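Local coordinates for RNA-dependent RNA Polymerase (Bombyx mori cytoplasmic polyhedrosis virus, PDB 6TZ0), which acts as an RNA-directed RNA polymerase that transcribes the viral double-stranded RNA genome into plus strands and copies these into minus strands during replication, at residues 30-33 with 38-41; 146-151 with 740-745. All coordinates share one frame; numbering follows the deposited sequence.

Contact 1 (30-33 with 38-41)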
# COMPACT_ATOMS: atom_id res chain seq x y z
N THR A 30 -27.93 -27.26 18.30
CA THR A 30 -27.28 -26.23 17.50
C THR A 30 -28.12 -25.86 16.28
O THR A 30 -28.07 -24.71 15.83
CB THR A 30 -25.89 -26.70 17.08
OG1 THR A 30 -25.98 -27.95 16.40
CG2 THR A 30 -24.99 -26.84 18.30
N ALA A 31 -28.94 -26.79 15.77
CA ALA A 31 -29.91 -26.42 14.75
C ALA A 31 -30.98 -25.49 15.31
O ALA A 31 -31.41 -24.55 14.63
CB ALA A 31 -30.55 -27.68 14.17
N LYS A 32 -31.42 -25.74 16.54
CA LYS A 32 -32.43 -24.89 17.16
C LYS A 32 -31.88 -23.50 17.45
O LYS A 32 -32.61 -22.51 17.38
CB LYS A 32 -32.94 -25.55 18.44
CG LYS A 32 -34.09 -24.83 19.13
CD LYS A 32 -34.59 -25.63 20.33
CE LYS A 32 -35.60 -24.84 21.14
NZ LYS A 32 -36.86 -24.58 20.38
N LEU A 33 -30.58 -23.40 17.76
CA LEU A 33 -29.99 -22.07 17.90
C LEU A 33 -29.73 -21.40 16.56
O LEU A 33 -29.74 -20.17 16.48
CB LEU A 33 -28.70 -22.13 18.70
CG LEU A 33 -28.89 -22.41 20.19
CD1 LEU A 33 -27.56 -22.47 20.88
CD2 LEU A 33 -29.78 -21.35 20.80
N VAL A 38 -36.33 -16.61 18.20
CA VAL A 38 -37.06 -16.78 19.45
C VAL A 38 -36.27 -17.68 20.40
O VAL A 38 -36.12 -17.38 21.59
CB VAL A 38 -38.47 -17.34 19.18
CG1 VAL A 38 -39.21 -17.58 20.47
CG2 VAL A 38 -39.24 -16.38 18.29
N ALA A 39 -35.71 -18.77 19.86
CA ALA A 39 -34.86 -19.64 20.66
C ALA A 39 -33.55 -18.97 21.04
O ALA A 39 -32.99 -19.27 22.09
CB ALA A 39 -34.59 -20.95 19.92
N ARG A 40 -33.06 -18.04 20.22
CA ARG A 40 -31.84 -17.33 20.57
C ARG A 40 -32.09 -16.32 21.69
O ARG A 40 -31.25 -16.18 22.59
CB ARG A 40 -31.25 -16.64 19.34
CG ARG A 40 -30.69 -17.62 18.34
CD ARG A 40 -29.79 -16.96 17.32
NE ARG A 40 -30.49 -16.05 16.42
CZ ARG A 40 -31.05 -16.42 15.28
NH1 ARG A 40 -31.01 -17.69 14.91
NH2 ARG A 40 -31.66 -15.53 14.52
N HIS A 41 -33.23 -15.63 21.66
CA HIS A 41 -33.60 -14.77 22.77
C HIS A 41 -33.89 -15.58 24.03
O HIS A 41 -33.62 -15.11 25.14
CB HIS A 41 -34.81 -13.91 22.41
CG HIS A 41 -35.12 -12.85 23.42
ND1 HIS A 41 -35.88 -13.09 24.54
CD2 HIS A 41 -34.78 -11.54 23.47
CE1 HIS A 41 -35.98 -11.99 25.25
NE2 HIS A 41 -35.33 -11.03 24.62

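Contact 2 (146-151 with 740-745)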
# COMPACT_ATOMS: atom_id res chain seq x y z
N TRP A 146 -25.99 -11.71 16.96
CA TRP A 146 -26.58 -12.50 18.04
C TRP A 146 -26.26 -13.98 17.87
O TRP A 146 -26.14 -14.69 18.87
CB TRP A 146 -28.09 -12.28 18.11
CG TRP A 146 -28.46 -10.86 18.42
CD1 TRP A 146 -29.02 -9.96 17.57
CD2 TRP A 146 -28.24 -10.16 19.65
NE1 TRP A 146 -29.19 -8.76 18.19
CE2 TRP A 146 -28.72 -8.85 19.47
CE3 TRP A 146 -27.70 -10.51 20.88
CZ2 TRP A 146 -28.67 -7.90 20.48
CZ3 TRP A 146 -27.65 -9.57 21.87
CH2 TRP A 146 -28.13 -8.28 21.67
N ARG A 147 -26.07 -14.44 16.64
CA ARG A 147 -25.65 -15.82 16.42
C ARG A 147 -24.22 -16.04 16.87
O ARG A 147 -23.89 -17.11 17.41
CB ARG A 147 -25.81 -16.18 14.95
CG ARG A 147 -27.25 -16.20 14.51
CD ARG A 147 -27.37 -16.54 13.05
NE ARG A 147 -28.75 -16.49 12.62
CZ ARG A 147 -29.15 -16.66 11.36
NH1 ARG A 147 -30.44 -16.59 11.06
NH2 ARG A 147 -28.25 -16.88 10.41
N GLU A 148 -23.36 -15.04 16.68
CA GLU A 148 -21.98 -15.14 17.16
C GLU A 148 -21.92 -15.11 18.68
O GLU A 148 -21.14 -15.86 19.29
CB GLU A 148 -21.15 -14.02 16.55
CG GLU A 148 -21.03 -14.12 15.04
CD GLU A 148 -20.17 -13.04 14.44
OE1 GLU A 148 -19.74 -12.13 15.18
OE2 GLU A 148 -19.92 -13.08 13.22
N LEU A 149 -22.76 -14.28 19.31
CA LEU A 149 -22.84 -14.29 20.76
C LEU A 149 -23.41 -15.60 21.29
O LEU A 149 -22.97 -16.11 22.33
CB LEU A 149 -23.66 -13.09 21.25
CG LEU A 149 -23.71 -12.87 22.76
CD1 LEU A 149 -22.32 -12.61 23.30
CD2 LEU A 149 -24.63 -11.74 23.12
N CYS A 150 -24.37 -16.19 20.56
CA CYS A 150 -24.89 -17.51 20.91
C CYS A 150 -23.81 -18.58 20.80
O CYS A 150 -23.77 -19.50 21.62
CB CYS A 150 -26.08 -17.89 20.02
SG CYS A 150 -27.63 -17.07 20.41
N ALA A 151 -22.92 -18.46 19.81
CA ALA A 151 -21.82 -19.42 19.67
C ALA A 151 -20.85 -19.33 20.84
O ALA A 151 -20.44 -20.36 21.39
CB ALA A 151 -21.09 -19.20 18.35
N SER A 740 -9.11 -11.34 15.24
CA SER A 740 -10.53 -11.21 15.56
C SER A 740 -11.28 -12.31 14.84
O SER A 740 -11.37 -12.31 13.61
CB SER A 740 -11.06 -9.85 15.16
OG SER A 740 -12.41 -9.71 15.55
N LEU A 741 -11.84 -13.24 15.61
CA LEU A 741 -12.68 -14.28 15.04
C LEU A 741 -14.08 -13.80 14.69
O LEU A 741 -14.86 -14.59 14.15
CB LEU A 741 -12.79 -15.45 16.03
CG LEU A 741 -11.53 -16.23 16.39
CD1 LEU A 741 -11.84 -17.25 17.47
CD2 LEU A 741 -10.96 -16.91 15.17
N TRP A 742 -14.42 -12.55 14.97
CA TRP A 742 -15.81 -12.13 14.95
C TRP A 742 -16.09 -10.87 14.13
O TRP A 742 -17.24 -10.69 13.71
CB TRP A 742 -16.31 -11.91 16.39
CG TRP A 742 -16.05 -13.10 17.27
CD1 TRP A 742 -15.12 -13.18 18.27
CD2 TRP A 742 -16.63 -14.40 17.16
NE1 TRP A 742 -15.13 -14.44 18.82
CE2 TRP A 742 -16.05 -15.20 18.16
CE3 TRP A 742 -17.62 -14.94 16.34
CZ2 TRP A 742 -16.42 -16.53 18.34
CZ3 TRP A 742 -17.98 -16.26 16.52
CH2 TRP A 742 -17.38 -17.04 17.52
N THR A 743 -15.11 -10.01 13.89
CA THR A 743 -15.33 -8.78 13.15
C THR A 743 -14.53 -8.80 11.85
O THR A 743 -13.67 -9.66 11.64
CB THR A 743 -14.95 -7.55 13.98
OG1 THR A 743 -13.55 -7.60 14.29
CG2 THR A 743 -15.72 -7.53 15.28
N ARG A 744 -14.83 -7.85 10.96
CA ARG A 744 -14.15 -7.73 9.67
C ARG A 744 -13.78 -6.29 9.39
O ARG A 744 -14.13 -5.36 10.12
CB ARG A 744 -15.01 -8.23 8.51
CG ARG A 744 -15.21 -9.70 8.48
CD ARG A 744 -16.04 -10.09 7.28
NE ARG A 744 -15.33 -9.86 6.04
CZ ARG A 744 -14.50 -10.74 5.48
NH1 ARG A 744 -14.29 -11.91 6.07
NH2 ARG A 744 -13.89 -10.45 4.35
N GLU A 745 -13.04 -6.11 8.29
CA GLU A 745 -12.78 -4.77 7.77
C GLU A 745 -13.94 -4.28 6.93
O GLU A 745 -14.35 -3.12 7.04
CB GLU A 745 -11.48 -4.77 6.95
CG GLU A 745 -11.13 -3.42 6.35
CD GLU A 745 -9.81 -3.42 5.62
OE1 GLU A 745 -9.16 -4.49 5.55
OE2 GLU A 745 -9.42 -2.35 5.11

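Contact 1 (30-33 with 38-41)
Leu33 and Arg40 bring two consecutive helices together: helix 20-35 is in its last turn and helix 37-44 is just under way, and the CA atoms of this pair lie 5.7 Å apart. The tie between them is a side-chain-to-backbone hydrogen bond, Arg40 NH1 to Leu33 O at 3.2 Å. It is nearly straight, with an N-H...O angle of 168°, and the oxygen sits at the guanidinium edge, almost in its plane, while the donor is tilted 28° from the carbonyl plane. Arg40 CG and CD lie alongside Leu33 O, and the bend at chi3 (-67°) brings the guanidinium back to the same oxygen.

One residue earlier, Ala39 points its CB toward helix 20-35. The methyl rests 3.6 Å from Lys32 O and also touches CG of Lys32. Leu33 CD2 lies 4.0 Å from Ala39 O.

The contact lies at the short break between consecutive helices 20-35 and 37-44, near the N-terminus. Thr30 of the first helix packs on Phe783 and Ala786 of helix 774-786, Leu33 touches Leu7 and Ile787, and Arg40 leans on Phe181 beside the ATP-binding residues Arg37 and Arg147.

Contact 2 (146-151 with 740-745)
The indole of Trp742 lies between Glu148 O on one face and Leu741 CB on the opposite face, the latter 3.8 Å above the plane and displaced toward the rim. Along the benzo rim, CE3 and CZ3 meet the aliphatic part of Glu148, with Trp742 CE3 3.7 Å from Glu148 CB. The two side chains slide past each other in opposite directions, and the carboxylate is turned 53° from the ring plane. Glu148 extends fully beyond CG (chi2 -178°), which carries its carboxylate past the ring to the loop backbone. Next to CZ3 on the same six-membered ring, Trp742 CH2 lies 4.4 Å from Ala151 CB, which approaches obliquely, one helical turn on from Glu148.

The polar ends are held from outside these segments. Trp742 NE1 donates to Thr215 OG1 of helix 206-218, and Glu148 OE2 accepts from Phe142 N. Within the loop, Ser740 OG and Thr743 OG1 share a hydrogen bond of 2.7 Å.

Glu148 OE1 and Trp742 O, 3.2 Å apart, are both acceptors, and the pair is not counted as a bond. The join between helix 145-160 and the loop thus rests largely on van der Waals packing of the Glu148 chain and the Ala151 methyl against the benzo part of the indole, while Phe142 N, and Arg141 through its backbone bonding to Trp742, supply polar links through the chain just ahead of the helix.

In the fold
Contact 1 closes before contact 2 opens along the chain, and their centres lie about 16 Å apart on the same side of the protein's centre, contact 1 farther out. Helix 145-160 connects them: Cys150 SG packs against Arg40 CG at 3.7 Å, while Glu148 and Ala151 serve the loop 740-745. This helix thus lies between the N-terminal helical pair and a loop almost 600 residues later, touching both. Arg40 lies next to Arg37 and Arg147, two residues known to bind ATP, although none is bound to this chain here. Helix 37-44, which carries Arg37, and helix 145-160, which carries Arg147, each contribute a residue to the ATP site.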